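Ferric uptake regulation protein (Vibrio cholerae, PDB 2W57) probably acts as an iron-responsive, metal-dependent repressor that binds DNA and controls genes of iron uptake. Local coordinates at residues Leu20-Val25 with Asn60-Ala65; Gln6-Ala11 with Ala65-Arg70; Gln28-His33 with Tyr40-Asp45. All blocks are in the same frame, centred on the assembly; numbering follows the deposited sequence.

All three contacts build the helical, winged-helix part of the Fur chain. Contacts 1 and 2 are neighbours, with centres about 7 Å apart and Ala65 in common; the end of helix 52-64 serves contact 1, and the turn that follows it serves contact 2. Contact 3 lies about 13 Å from contact 1 between centres, and the two meet where Ile22 and Val25 rest on Leu43. Contacts 2 and 3 do not touch; their centres are about 18 Å apart and their nearest atoms about 7 Å. Only contact 3 reaches a zinc ion, through His33, whereas the side chain of Ile67 in contact 2 stays about 14 Å from a zinc.

Contact 1 (Leu20-Val25 with Asn60-Ala65); sequences LKILEV and NQFDDA
Phe62 reaches from helix 52-64 to helix 17-26 and brings its ring atom CE2 up to Leu23 CB and Ile22 CG2. All contact between the segments is apolar: Phe62 CE2 lies 4.1 Å from Leu23 CB and 4.2 Å from Ile22 CG2, both approaching the ring obliquely. With CG anti to the carbonyl carbon (chi1 -77°), the Phe62 side chain spans the gap between two backbones whose closest CA atoms, those of Leu23 and Phe62, are 9.0 Å apart. Leu23 meets the ring through CB, at the root of its side chain, and not through its methyls. Phe62 supplies more than half of the 118 Å² buried here, and all three side chains are buried. Polar groups pair away from this apolar patch: no hydrogen bond crosses it, Lys21 NZ forms a salt bridge with Glu48, and Gln61 OE1 accepts a hydrogen bond from Arg19. Within the helices, Glu24 N bonds to Leu20 O and Asp64 N to Asn60 O. The contact thus joins two helices of the winged-helix core. Ile22 also packs on Leu39 and Leu43 of helix 36-45, while Phe62 extends to Leu8 of helix 4-10 and Val68 of strand 68-72.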
ATOM      1  N   LEU A  20     -10.932  16.833 -17.331  1.00 18.90           N
ATOM      2  CA  LEU A  20     -10.107  16.902 -18.554  1.00 19.13           C
ATOM      3  C   LEU A  20      -8.651  17.277 -18.282  1.00 19.61           C
ATOM      4  O   LEU A  20      -7.728  16.669 -18.829  1.00 19.58           O
ATOM      5  CB  LEU A  20     -10.693  17.904 -19.564  1.00 18.70           C
ATOM      6  CG  LEU A  20     -12.053  17.637 -20.219  1.00 18.01           C
ATOM      7  CD1 LEU A  20     -12.441  18.806 -21.094  1.00 16.20           C
ATOM      8  CD2 LEU A  20     -12.080  16.332 -21.021  1.00 17.17           C
ATOM      9  N   LYS A  21      -8.476  18.282 -17.430  1.00 20.32           N
ATOM     10  CA  LYS A  21      -7.185  18.864 -17.112  1.00 21.09           C
ATOM     11  C   LYS A  21      -6.327  17.941 -16.281  1.00 21.22           C
ATOM     12  O   LYS A  21      -5.100  17.966 -16.385  1.00 21.71           O
ATOM     13  CB  LYS A  21      -7.384  20.179 -16.357  1.00 21.33           C
ATOM     14  CG  LYS A  21      -7.805  21.325 -17.257  1.00 23.89           C
ATOM     15  CD  LYS A  21      -7.887  22.620 -16.474  1.00 27.40           C
ATOM     16  CE  LYS A  21      -8.321  23.770 -17.366  1.00 27.75           C
ATOM     17  NZ  LYS A  21      -7.200  24.276 -18.173  1.00 29.04           N
ATOM     18  N   ILE A  22      -6.970  17.139 -15.441  1.00 21.27           N
ATOM     19  CA  ILE A  22      -6.256  16.176 -14.628  1.00 21.01           C
ATOM     20  C   ILE A  22      -5.912  14.972 -15.485  1.00 21.80           C
ATOM     21  O   ILE A  22      -4.845  14.393 -15.322  1.00 22.38           O
ATOM     22  CB  ILE A  22      -7.065  15.771 -13.371  1.00 20.68           C
ATOM     23  CG1 ILE A  22      -7.084  16.943 -12.378  1.00 19.36           C
ATOM     24  CG2 ILE A  22      -6.484  14.511 -12.737  1.00 19.60           C
ATOM     25  CD1 ILE A  22      -7.976  16.765 -11.199  1.00 17.70           C
ATOM     26  N   LEU A  23      -6.800  14.599 -16.404  1.00 22.22           N
ATOM     27  CA  LEU A  23      -6.517  13.478 -17.297  1.00 23.20           C
ATOM     28  C   LEU A  23      -5.372  13.823 -18.257  1.00 23.50           C
ATOM     29  O   LEU A  23      -4.431  13.045 -18.415  1.00 23.57           O
ATOM     30  CB  LEU A  23      -7.778  13.051 -18.058  1.00 23.37           C
ATOM     31  CG  LEU A  23      -7.719  11.881 -19.048  1.00 23.90           C
ATOM     32  CD1 LEU A  23      -7.250  10.592 -18.375  1.00 23.64           C
ATOM     33  CD2 LEU A  23      -9.090  11.683 -19.687  1.00 23.47           C
ATOM     34  N   GLU A  24      -5.465  14.989 -18.891  1.00 24.03           N
ATOM     35  CA  GLU A  24      -4.366  15.569 -19.651  1.00 25.03           C
ATOM     36  C   GLU A  24      -3.027  15.343 -18.933  1.00 24.86           C
ATOM     37  O   GLU A  24      -2.089  14.794 -19.511  1.00 24.92           O
ATOM     38  CB  GLU A  24      -4.624  17.061 -19.796  1.00 25.67           C
ATOM     39  CG  GLU A  24      -3.926  17.771 -20.932  1.00 29.60           C
ATOM     40  CD  GLU A  24      -4.726  19.002 -21.393  1.00 35.81           C
ATOM     41  OE1 GLU A  24      -4.183  19.850 -22.160  1.00 38.49           O
ATOM     42  OE2 GLU A  24      -5.915  19.117 -20.987  1.00 37.01           O
ATOM     43  N   VAL A  25      -2.941  15.742 -17.666  1.00 24.47           N
ATOM     44  CA  VAL A  25      -1.692  15.588 -16.936  1.00 24.40           C
ATOM     45  C   VAL A  25      -1.291  14.135 -16.836  1.00 24.61           C
ATOM     46  O   VAL A  25      -0.125  13.800 -17.071  1.00 25.25           O
ATOM     47  CB  VAL A  25      -1.721  16.235 -15.531  1.00 24.33           C
ATOM     48  CG1 VAL A  25      -0.527  15.763 -14.702  1.00 23.61           C
ATOM     49  CG2 VAL A  25      -1.719  17.768 -15.643  1.00 23.91           C
ATOM     50  N   ASN A  60     -10.062   9.586  -7.252  1.00 22.75           N
ATOM     51  CA  ASN A  60     -10.986   8.559  -6.758  1.00 24.07           C
ATOM     52  C   ASN A  60     -12.050   8.113  -7.770  1.00 24.65           C
ATOM     53  O   ASN A  60     -12.339   6.907  -7.892  1.00 25.11           O
ATOM     54  CB  ASN A  60     -11.707   9.035  -5.509  1.00 24.38           C
ATOM     55  CG  ASN A  60     -10.982   8.672  -4.268  1.00 26.49           C
ATOM     56  OD1 ASN A  60     -10.050   9.374  -3.845  1.00 28.23           O
ATOM     57  ND2 ASN A  60     -11.395   7.567  -3.654  1.00 28.04           N
ATOM     58  N   GLN A  61     -12.660   9.090  -8.446  1.00 24.80           N
ATOM     59  CA  GLN A  61     -13.688   8.838  -9.451  1.00 25.14           C
ATOM     60  C   GLN A  61     -13.051   8.080 -10.618  1.00 24.45           C
ATOM     61  O   GLN A  61     -13.645   7.156 -11.164  1.00 24.78           O
ATOM     62  CB  GLN A  61     -14.322  10.159  -9.929  1.00 24.89           C
ATOM     63  CG  GLN A  61     -14.961  11.005  -8.835  1.00 25.60           C
ATOM     64  CD  GLN A  61     -15.370  12.448  -9.269  1.00 27.69           C
ATOM     65  OE1 GLN A  61     -14.715  13.120 -10.101  1.00 28.47           O
ATOM     66  NE2 GLN A  61     -16.467  12.925  -8.675  1.00 30.75           N
ATOM     67  N   PHE A  62     -11.826   8.458 -10.977  1.00 23.70           N
ATOM     68  CA  PHE A  62     -11.081   7.760 -12.020  1.00 23.21           C
ATOM     69  C   PHE A  62     -10.743   6.332 -11.589  1.00 23.55           C
ATOM     70  O   PHE A  62     -10.766   5.409 -12.408  1.00 23.35           O
ATOM     71  CB  PHE A  62      -9.786   8.508 -12.332  1.00 22.18           C
ATOM     72  CG  PHE A  62      -9.965   9.732 -13.175  1.00 20.61           C
ATOM     73  CD1 PHE A  62     -11.232  10.192 -13.512  1.00 19.14           C
ATOM     74  CD2 PHE A  62      -8.849  10.437 -13.628  1.00 18.60           C
ATOM     75  CE1 PHE A  62     -11.380  11.322 -14.307  1.00 19.76           C
ATOM     76  CE2 PHE A  62      -8.983  11.565 -14.406  1.00 17.98           C
ATOM     77  CZ  PHE A  62     -10.250  12.015 -14.753  1.00 19.24           C
ATOM     78  N   ASP A  63     -10.412   6.166 -10.307  1.00 24.11           N
ATOM     79  CA  ASP A  63     -10.123   4.844  -9.737  1.00 24.66           C
ATOM     80  C   ASP A  63     -11.328   3.892  -9.906  1.00 24.94           C
ATOM     81  O   ASP A  63     -11.199   2.810 -10.481  1.00 24.57           O
ATOM     82  CB  ASP A  63      -9.710   4.966  -8.272  1.00 24.61           C
ATOM     83  CG  ASP A  63      -9.027   3.716  -7.748  1.00 25.74           C
ATOM     84  OD1 ASP A  63      -9.099   2.654  -8.400  1.00 28.17           O
ATOM     85  OD2 ASP A  63      -8.407   3.792  -6.671  1.00 26.40           O
ATOM     86  N   ASP A  64     -12.495   4.325  -9.441  1.00 25.16           N
ATOM     87  CA  ASP A  64     -13.703   3.526  -9.555  1.00 25.76           C
ATOM     88  C   ASP A  64     -14.159   3.302 -10.997  1.00 25.53           C
ATOM     89  O   ASP A  64     -14.688   2.234 -11.298  1.00 25.77           O
ATOM     90  CB  ASP A  64     -14.841   4.147  -8.746  1.00 26.19           C
ATOM     91  CG  ASP A  64     -14.435   4.462  -7.313  1.00 28.23           C
ATOM     92  OD1 ASP A  64     -13.637   3.684  -6.712  1.00 28.04           O
ATOM     93  OD2 ASP A  64     -14.930   5.498  -6.794  1.00 30.03           O
ATOM     94  N   ALA A  65     -13.968   4.295 -11.867  1.00 24.68           N
ATOM     95  CA  ALA A  65     -14.338   4.172 -13.283  1.00 24.18           C
ATOM     96  C   ALA A  65     -13.351   3.320 -14.117  1.00 24.20           C
ATOM     97  O   ALA A  65     -13.583   3.065 -15.308  1.00 24.03           O
ATOM     98  CB  ALA A  65     -14.517   5.555 -13.910  1.00 23.63           C
TER

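Contact 2 (Gln6-Ala11 with Ala65-Arg70); sequences QALKDA and AGIVTR
Ala11, Leu8, Ala65 and Ile67 meet with no ring, amide or guanidinium group between them, so the segments touch through aliphatic carbons and one backbone carbonyl. Ala11 is at the centre: its CB lies 3.8 Å from Ile67 CG1 and 3.9 Å from Ile67 CD1, alongside the end of that branch. The CB atoms of Ala11 and Ala65 are 4.0 Å apart, and Ala11 O comes 3.6 Å from Ala65 CB. Ile67 holds CG1 anti to the carbonyl carbon (chi1 -75°) and extends it to CD1, which also meets Leu8 CD2 at 4.1 Å. The CB of Leu8 points away from the other segment, but its branched end swings back to cross Ile67 obliquely. No hydrogen bond links the segments. Both segments lie at helix ends: Ala11 follows helix 4-10, and Gly66, with phi 79°, closes helix 52-64 in a Schellman motif. There Ile67 N probably forms a hydrogen bond with Phe62 O. Through these apolar contacts helix 4-10 lies against the turn that leads into the wing. Leu8 also packs on Leu20 and Leu23 of helix 17-26, while Ile67 touches Leu82 of strand 78-82.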
ATOM      1  N   GLN A   6     -14.174  11.457 -25.163  1.00 39.85           N
ATOM      2  CA  GLN A   6     -14.699  10.121 -25.388  1.00 39.70           C
ATOM      3  C   GLN A   6     -14.285   9.163 -24.268  1.00 39.28           C
ATOM      4  O   GLN A   6     -15.116   8.417 -23.737  1.00 39.55           O
ATOM      5  CB  GLN A   6     -14.256   9.595 -26.763  1.00 40.17           C
ATOM      6  CG  GLN A   6     -15.098   8.430 -27.301  1.00 40.65           C
ATOM      7  CD  GLN A   6     -16.582   8.729 -27.267  1.00 41.66           C
ATOM      8  OE1 GLN A   6     -17.033   9.752 -27.780  1.00 41.32           O
ATOM      9  NE2 GLN A   6     -17.350   7.843 -26.644  1.00 42.37           N
ATOM     10  N   ALA A   7     -13.003   9.198 -23.907  1.00 38.33           N
ATOM     11  CA  ALA A   7     -12.484   8.393 -22.809  1.00 37.13           C
ATOM     12  C   ALA A   7     -13.277   8.611 -21.521  1.00 36.62           C
ATOM     13  O   ALA A   7     -13.650   7.638 -20.863  1.00 36.41           O
ATOM     14  CB  ALA A   7     -11.008   8.674 -22.592  1.00 37.21           C
ATOM     15  N   LEU A   8     -13.550   9.876 -21.178  1.00 35.80           N
ATOM     16  CA  LEU A   8     -14.344  10.192 -19.981  1.00 35.13           C
ATOM     17  C   LEU A   8     -15.746   9.619 -20.089  1.00 34.95           C
ATOM     18  O   LEU A   8     -16.202   8.920 -19.182  1.00 34.72           O
ATOM     19  CB  LEU A   8     -14.418  11.706 -19.697  1.00 35.00           C
ATOM     20  CG  LEU A   8     -13.250  12.499 -19.091  1.00 33.53           C
ATOM     21  CD1 LEU A   8     -13.712  13.888 -18.777  1.00 33.30           C
ATOM     22  CD2 LEU A   8     -12.734  11.860 -17.839  1.00 33.37           C
ATOM     23  N   LYS A   9     -16.418   9.911 -21.200  1.00 34.82           N
ATOM     24  CA  LYS A   9     -17.794   9.465 -21.410  1.00 34.85           C
ATOM     25  C   LYS A   9     -17.862   7.946 -21.459  1.00 34.74           C
ATOM     26  O   LYS A   9     -18.788   7.343 -20.908  1.00 34.71           O
ATOM     27  CB  LYS A   9     -18.392  10.067 -22.683  1.00 35.09           C
ATOM     28  CG  LYS A   9     -18.544  11.585 -22.638  1.00 35.63           C
ATOM     29  CD  LYS A   9     -19.723  12.050 -23.486  1.00 37.30           C
ATOM     30  CE  LYS A   9     -19.521  13.451 -24.044  1.00 36.83           C
ATOM     31  NZ  LYS A   9     -18.475  13.455 -25.105  1.00 36.52           N
ATOM     32  N   ASP A  10     -16.858   7.328 -22.078  1.00 34.42           N
ATOM     33  CA  ASP A  10     -16.818   5.877 -22.191  1.00 34.08           C
ATOM     34  C   ASP A  10     -16.509   5.151 -20.883  1.00 33.64           C
ATOM     35  O   ASP A  10     -16.643   3.935 -20.810  1.00 33.95           O
ATOM     36  CB  ASP A  10     -15.889   5.439 -23.324  1.00 34.24           C
ATOM     37  CG  ASP A  10     -16.632   5.263 -24.658  1.00 35.37           C
ATOM     38  OD1 ASP A  10     -17.747   5.828 -24.832  1.00 34.57           O
ATOM     39  OD2 ASP A  10     -16.101   4.542 -25.537  1.00 36.63           O
ATOM     40  N   ALA A  11     -16.114   5.901 -19.854  1.00 32.90           N
ATOM     41  CA  ALA A  11     -15.932   5.351 -18.512  1.00 31.90           C
ATOM     42  C   ALA A  11     -17.140   5.651 -17.612  1.00 31.34           C
ATOM     43  O   ALA A  11     -17.097   5.435 -16.397  1.00 31.08           O
ATOM     44  CB  ALA A  11     -14.643   5.886 -17.893  1.00 32.06           C
ATOM     45  N   ALA A  65     -13.968   4.295 -11.867  1.00 24.68           N
ATOM     46  CA  ALA A  65     -14.338   4.172 -13.283  1.00 24.18           C
ATOM     47  C   ALA A  65     -13.351   3.320 -14.117  1.00 24.20           C
ATOM     48  O   ALA A  65     -13.583   3.065 -15.308  1.00 24.03           O
ATOM     49  CB  ALA A  65     -14.517   5.555 -13.910  1.00 23.63           C
ATOM     50  N   GLY A  66     -12.255   2.889 -13.492  1.00 24.15           N
ATOM     51  CA  GLY A  66     -11.239   2.084 -14.176  1.00 24.44           C
ATOM     52  C   GLY A  66     -10.283   2.870 -15.060  1.00 24.71           C
ATOM     53  O   GLY A  66      -9.529   2.283 -15.824  1.00 24.72           O
ATOM     54  N   ILE A  67     -10.317   4.199 -14.964  1.00 24.92           N
ATOM     55  CA  ILE A  67      -9.403   5.060 -15.715  1.00 24.99           C
ATOM     56  C   ILE A  67      -7.983   4.985 -15.135  1.00 25.18           C
ATOM     57  O   ILE A  67      -6.990   4.953 -15.889  1.00 25.08           O
ATOM     58  CB  ILE A  67      -9.908   6.527 -15.754  1.00 24.86           C
ATOM     59  CG1 ILE A  67     -11.071   6.668 -16.728  1.00 24.89           C
ATOM     60  CG2 ILE A  67      -8.808   7.474 -16.181  1.00 25.50           C
ATOM     61  CD1 ILE A  67     -11.626   8.075 -16.802  1.00 25.02           C
ATOM     62  N   VAL A  68      -7.892   4.954 -13.801  1.00 25.10           N
ATOM     63  CA  VAL A  68      -6.600   4.857 -13.119  1.00 25.25           C
ATOM     64  C   VAL A  68      -6.546   3.670 -12.150  1.00 25.80           C
ATOM     65  O   VAL A  68      -7.580   3.103 -11.783  1.00 25.90           O
ATOM     66  CB  VAL A  68      -6.217   6.166 -12.359  1.00 25.48           C
ATOM     67  CG1 VAL A  68      -6.194   7.376 -13.283  1.00 25.01           C
ATOM     68  CG2 VAL A  68      -7.140   6.421 -11.148  1.00 25.59           C
ATOM     69  N   THR A  69      -5.330   3.305 -11.752  1.00 26.36           N
ATOM     70  CA  THR A  69      -5.091   2.325 -10.702  1.00 26.91           C
ATOM     71  C   THR A  69      -4.380   3.038  -9.566  1.00 27.37           C
ATOM     72  O   THR A  69      -3.409   3.771  -9.806  1.00 27.64           O
ATOM     73  CB  THR A  69      -4.167   1.191 -11.194  1.00 26.98           C
ATOM     74  OG1 THR A  69      -4.767   0.524 -12.317  1.00 27.82           O
ATOM     75  CG2 THR A  69      -3.915   0.171 -10.080  1.00 27.32           C
ATOM     76  N   ARG A  70      -4.859   2.832  -8.336  1.00 27.74           N
ATOM     77  CA  ARG A  70      -4.190   3.372  -7.154  1.00 27.79           C
ATOM     78  C   ARG A  70      -3.232   2.360  -6.546  1.00 28.08           C
ATOM     79  O   ARG A  70      -3.610   1.222  -6.287  1.00 27.62           O
ATOM     80  CB  ARG A  70      -5.184   3.841  -6.079  1.00 27.25           C
ATOM     81  CG  ARG A  70      -4.542   4.836  -5.101  1.00 27.33           C
ATOM     82  CD  ARG A  70      -5.166   4.874  -3.702  1.00 26.71           C
ATOM     83  NE  ARG A  70      -6.378   5.690  -3.636  1.00 26.21           N
ATOM     84  CZ  ARG A  70      -6.533   6.801  -2.907  1.00 26.42           C
ATOM     85  NH1 ARG A  70      -5.552   7.294  -2.141  1.00 24.23           N
ATOM     86  NH2 ARG A  70      -7.703   7.425  -2.944  1.00 27.52           N
TER

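Contact 3 (Gln28-His33 with Tyr40-Asp45). With ZN (zinc ion), chain D.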
ATOM      1  N   GLN A  28       0.820  12.671 -19.691  1.00 30.39           N
ATOM      2  CA  GLN A  28       2.162  13.171 -19.996  1.00 32.03           C
ATOM      3  C   GLN A  28       3.203  12.090 -19.677  1.00 32.71           C
ATOM      4  O   GLN A  28       3.162  11.488 -18.608  1.00 32.66           O
ATOM      5  CB  GLN A  28       2.455  14.474 -19.242  1.00 31.76           C
ATOM      6  CG  GLN A  28       1.699  15.731 -19.761  1.00 32.98           C
ATOM      7  CD  GLN A  28       1.764  16.922 -18.774  1.00 33.91           C
ATOM      8  OE1 GLN A  28       2.424  16.846 -17.726  1.00 36.89           O
ATOM      9  NE2 GLN A  28       1.073  18.024 -19.110  1.00 35.63           N
ATOM     10  N   PRO A  29       4.125  11.820 -20.626  1.00 33.64           N
ATOM     11  CA  PRO A  29       5.107  10.732 -20.511  1.00 34.33           C
ATOM     12  C   PRO A  29       5.759  10.617 -19.129  1.00 35.22           C
ATOM     13  O   PRO A  29       5.962   9.507 -18.626  1.00 35.41           O
ATOM     14  CB  PRO A  29       6.160  11.119 -21.550  1.00 34.37           C
ATOM     15  CG  PRO A  29       5.395  11.870 -22.581  1.00 33.78           C
ATOM     16  CD  PRO A  29       4.273  12.566 -21.891  1.00 33.13           C
ATOM     17  N   GLU A  30       6.065  11.764 -18.523  1.00 36.11           N
ATOM     18  CA  GLU A  30       6.802  11.834 -17.251  1.00 36.86           C
ATOM     19  C   GLU A  30       5.909  11.805 -16.014  1.00 36.87           C
ATOM     20  O   GLU A  30       6.410  11.898 -14.890  1.00 37.47           O
ATOM     21  CB  GLU A  30       7.676  13.100 -17.211  1.00 36.99           C
ATOM     22  CG  GLU A  30       6.893  14.419 -17.090  1.00 38.53           C
ATOM     23  CD  GLU A  30       6.320  14.942 -18.429  1.00 40.56           C
ATOM     24  OE1 GLU A  30       6.560  14.327 -19.494  1.00 40.96           O
ATOM     25  OE2 GLU A  30       5.623  15.985 -18.409  1.00 40.93           O
ATOM     26  N   CYS A  31       4.596  11.704 -16.222  1.00 36.59           N
ATOM     27  CA  CYS A  31       3.630  11.613 -15.124  1.00 36.18           C
ATOM     28  C   CYS A  31       2.989  10.230 -15.098  1.00 35.56           C
ATOM     29  O   CYS A  31       1.854  10.061 -14.625  1.00 35.89           O
ATOM     30  CB  CYS A  31       2.547  12.690 -15.244  1.00 36.13           C
ATOM     31  SG  CYS A  31       3.151  14.388 -15.092  1.00 38.30           S
ATOM     32  N   GLN A  32       3.723   9.238 -15.590  1.00 34.51           N
ATOM     33  CA  GLN A  32       3.206   7.881 -15.668  1.00 33.71           C
ATOM     34  C   GLN A  32       2.851   7.237 -14.320  1.00 32.65           C
ATOM     35  O   GLN A  32       1.981   6.359 -14.276  1.00 32.74           O
ATOM     36  CB  GLN A  32       4.177   6.998 -16.417  1.00 34.15           C
ATOM     37  CG  GLN A  32       3.555   5.690 -16.814  1.00 36.07           C
ATOM     38  CD  GLN A  32       4.488   4.844 -17.626  1.00 37.70           C
ATOM     39  OE1 GLN A  32       4.822   5.180 -18.768  1.00 37.66           O
ATOM     40  NE2 GLN A  32       4.923   3.736 -17.042  1.00 38.23           N
ATOM     41  N   HIS A  33       3.540   7.655 -13.248  1.00 30.76           N
ATOM     42  CA  HIS A  33       3.252   7.249 -11.870  1.00 29.05           C
ATOM     43  C   HIS A  33       3.258   8.510 -11.024  1.00 28.54           C
ATOM     44  O   HIS A  33       4.258   9.211 -10.987  1.00 29.15           O
ATOM     45  CB  HIS A  33       4.337   6.315 -11.333  1.00 29.07           C
ATOM     46  CG  HIS A  33       4.297   4.930 -11.901  1.00 27.69           C
ATOM     47  ND1 HIS A  33       4.915   4.593 -13.085  1.00 26.23           N
ATOM     48  CD2 HIS A  33       3.737   3.791 -11.431  1.00 26.66           C
ATOM     49  CE1 HIS A  33       4.719   3.311 -13.329  1.00 26.96           C
ATOM     50  NE2 HIS A  33       4.007   2.800 -12.343  1.00 26.52           N
ATOM     51  N   TYR A  40      -1.232  17.759  -8.242  1.00 20.80           N
ATOM     52  CA  TYR A  40      -1.650  19.097  -7.834  1.00 19.81           C
ATOM     53  C   TYR A  40      -0.562  20.122  -8.146  1.00 20.24           C
ATOM     54  O   TYR A  40      -0.853  21.144  -8.775  1.00 20.26           O
ATOM     55  CB  TYR A  40      -2.008  19.101  -6.343  1.00 18.89           C
ATOM     56  CG  TYR A  40      -2.069  20.462  -5.701  1.00 16.76           C
ATOM     57  CD1 TYR A  40      -3.107  21.341  -6.001  1.00 14.94           C
ATOM     58  CD2 TYR A  40      -1.093  20.870  -4.798  1.00 14.99           C
ATOM     59  CE1 TYR A  40      -3.177  22.593  -5.432  1.00 14.28           C
ATOM     60  CE2 TYR A  40      -1.147  22.142  -4.215  1.00 15.74           C
ATOM     61  CZ  TYR A  40      -2.205  22.992  -4.540  1.00 16.57           C
ATOM     62  OH  TYR A  40      -2.300  24.239  -3.966  1.00 17.60           O
ATOM     63  N   LYS A  41       0.679  19.847  -7.721  1.00 20.36           N
ATOM     64  CA  LYS A  41       1.817  20.751  -7.981  1.00 21.07           C
ATOM     65  C   LYS A  41       2.082  21.033  -9.464  1.00 20.60           C
ATOM     66  O   LYS A  41       2.446  22.152  -9.818  1.00 20.91           O
ATOM     67  CB  LYS A  41       3.097  20.257  -7.300  1.00 20.86           C
ATOM     68  CG  LYS A  41       3.336  20.868  -5.903  1.00 22.89           C
ATOM     69  CD  LYS A  41       4.528  20.221  -5.186  1.00 23.10           C
ATOM     70  CE  LYS A  41       4.103  18.976  -4.437  1.00 27.44           C
ATOM     71  NZ  LYS A  41       5.130  17.884  -4.521  1.00 31.03           N
ATOM     72  N   LYS A  42       1.909  20.019 -10.310  1.00 20.21           N
ATOM     73  CA  LYS A  42       2.054  20.145 -11.755  1.00 20.30           C
ATOM     74  C   LYS A  42       1.022  21.146 -12.270  1.00 19.92           C
ATOM     75  O   LYS A  42       1.353  22.092 -12.977  1.00 19.89           O
ATOM     76  CB  LYS A  42       1.804  18.792 -12.419  1.00 20.40           C
ATOM     77  CG  LYS A  42       2.855  18.386 -13.421  1.00 24.19           C
ATOM     78  CD  LYS A  42       3.957  17.561 -12.725  1.00 29.78           C
ATOM     79  CE  LYS A  42       5.064  17.116 -13.701  1.00 31.99           C
ATOM     80  NZ  LYS A  42       5.767  15.916 -13.159  1.00 32.80           N
ATOM     81  N   LEU A  43      -0.226  20.941 -11.863  1.00 19.59           N
ATOM     82  CA  LEU A  43      -1.332  21.817 -12.196  1.00 18.94           C
ATOM     83  C   LEU A  43      -1.078  23.265 -11.781  1.00 18.81           C
ATOM     84  O   LEU A  43      -1.446  24.181 -12.530  1.00 18.56           O
ATOM     85  CB  LEU A  43      -2.631  21.285 -11.576  1.00 18.71           C
ATOM     86  CG  LEU A  43      -3.235  20.067 -12.286  1.00 18.91           C
ATOM     87  CD1 LEU A  43      -4.392  19.506 -11.479  1.00 19.61           C
ATOM     88  CD2 LEU A  43      -3.696  20.389 -13.724  1.00 17.89           C
ATOM     89  N   ILE A  44      -0.445  23.472 -10.617  1.00 18.30           N
ATOM     90  CA  ILE A  44      -0.087  24.827 -10.175  1.00 18.14           C
ATOM     91  C   ILE A  44       0.891  25.466 -11.165  1.00 18.41           C
ATOM     92  O   ILE A  44       0.682  26.610 -11.596  1.00 18.76           O
ATOM     93  CB  ILE A  44       0.491  24.895  -8.718  1.00 18.26           C
ATOM     94  CG1 ILE A  44      -0.556  24.473  -7.663  1.00 18.69           C
ATOM     95  CG2 ILE A  44       1.030  26.294  -8.407  1.00 16.44           C
ATOM     96  CD1 ILE A  44      -1.847  25.391  -7.576  1.00 18.83           C
ATOM     97  N   ASP A  45       1.933  24.713 -11.524  1.00 18.07           N
ATOM     98  CA  ASP A  45       2.945  25.124 -12.492  1.00 17.82           C
ATOM     99  C   ASP A  45       2.342  25.348 -13.857  1.00 17.50           C
ATOM    100  O   ASP A  45       2.880  26.106 -14.648  1.00 17.59           O
ATOM    101  CB  ASP A  45       4.024  24.055 -12.632  1.00 17.99           C
ATOM    102  CG  ASP A  45       4.975  24.020 -11.457  1.00 19.75           C
ATOM    103  OD1 ASP A  45       5.141  25.050 -10.764  1.00 21.76           O
ATOM    104  OD2 ASP A  45       5.580  22.949 -11.239  1.00 22.01           O
TER
HETATM  105 ZN    ZN D 202       2.795   1.045 -12.537  1.00 43.51          ZN
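The loop Gln28-His33 runs from helix 17-26 to a zinc site, and on the way it touches helix 36-45 through Cys31 and Lys42. Cys31 SG sits beside the end of the lysine chain, 3.6 Å from both Lys42 CE and Lys42 NZ. The lysine is bent at chi2 (91°), and beyond the bend CD, CE and NZ run extended to the loop. Cys31 keeps SG anti to its carbonyl carbon; its backbone N bonds back to Gln28 O at 2.8 Å. Glu30 brings CG to 4.4 Å from Lys42 NZ. Its carboxylate makes no bridge, with Glu30 OE2 5.3 Å from Lys42 NZ. Two residues after Cys31, His33 binds the zinc ion through NE2 at 2.1 Å. Its CD2 and CE1 both lie 3.1 Å from the zinc, so the metal is centred between them, though the bond from NE2 is tilted some 20° out of the ring plane. Glu81, His88 and His90 complete the site, and the rings of His33 and His90 meet nearly at right angles. A helix-to-strand loop of the winged-helix domain that lends a histidine to a metal site is characteristic of Fur proteins, consistent with metal binding fixing how the DNA-binding domain is placed.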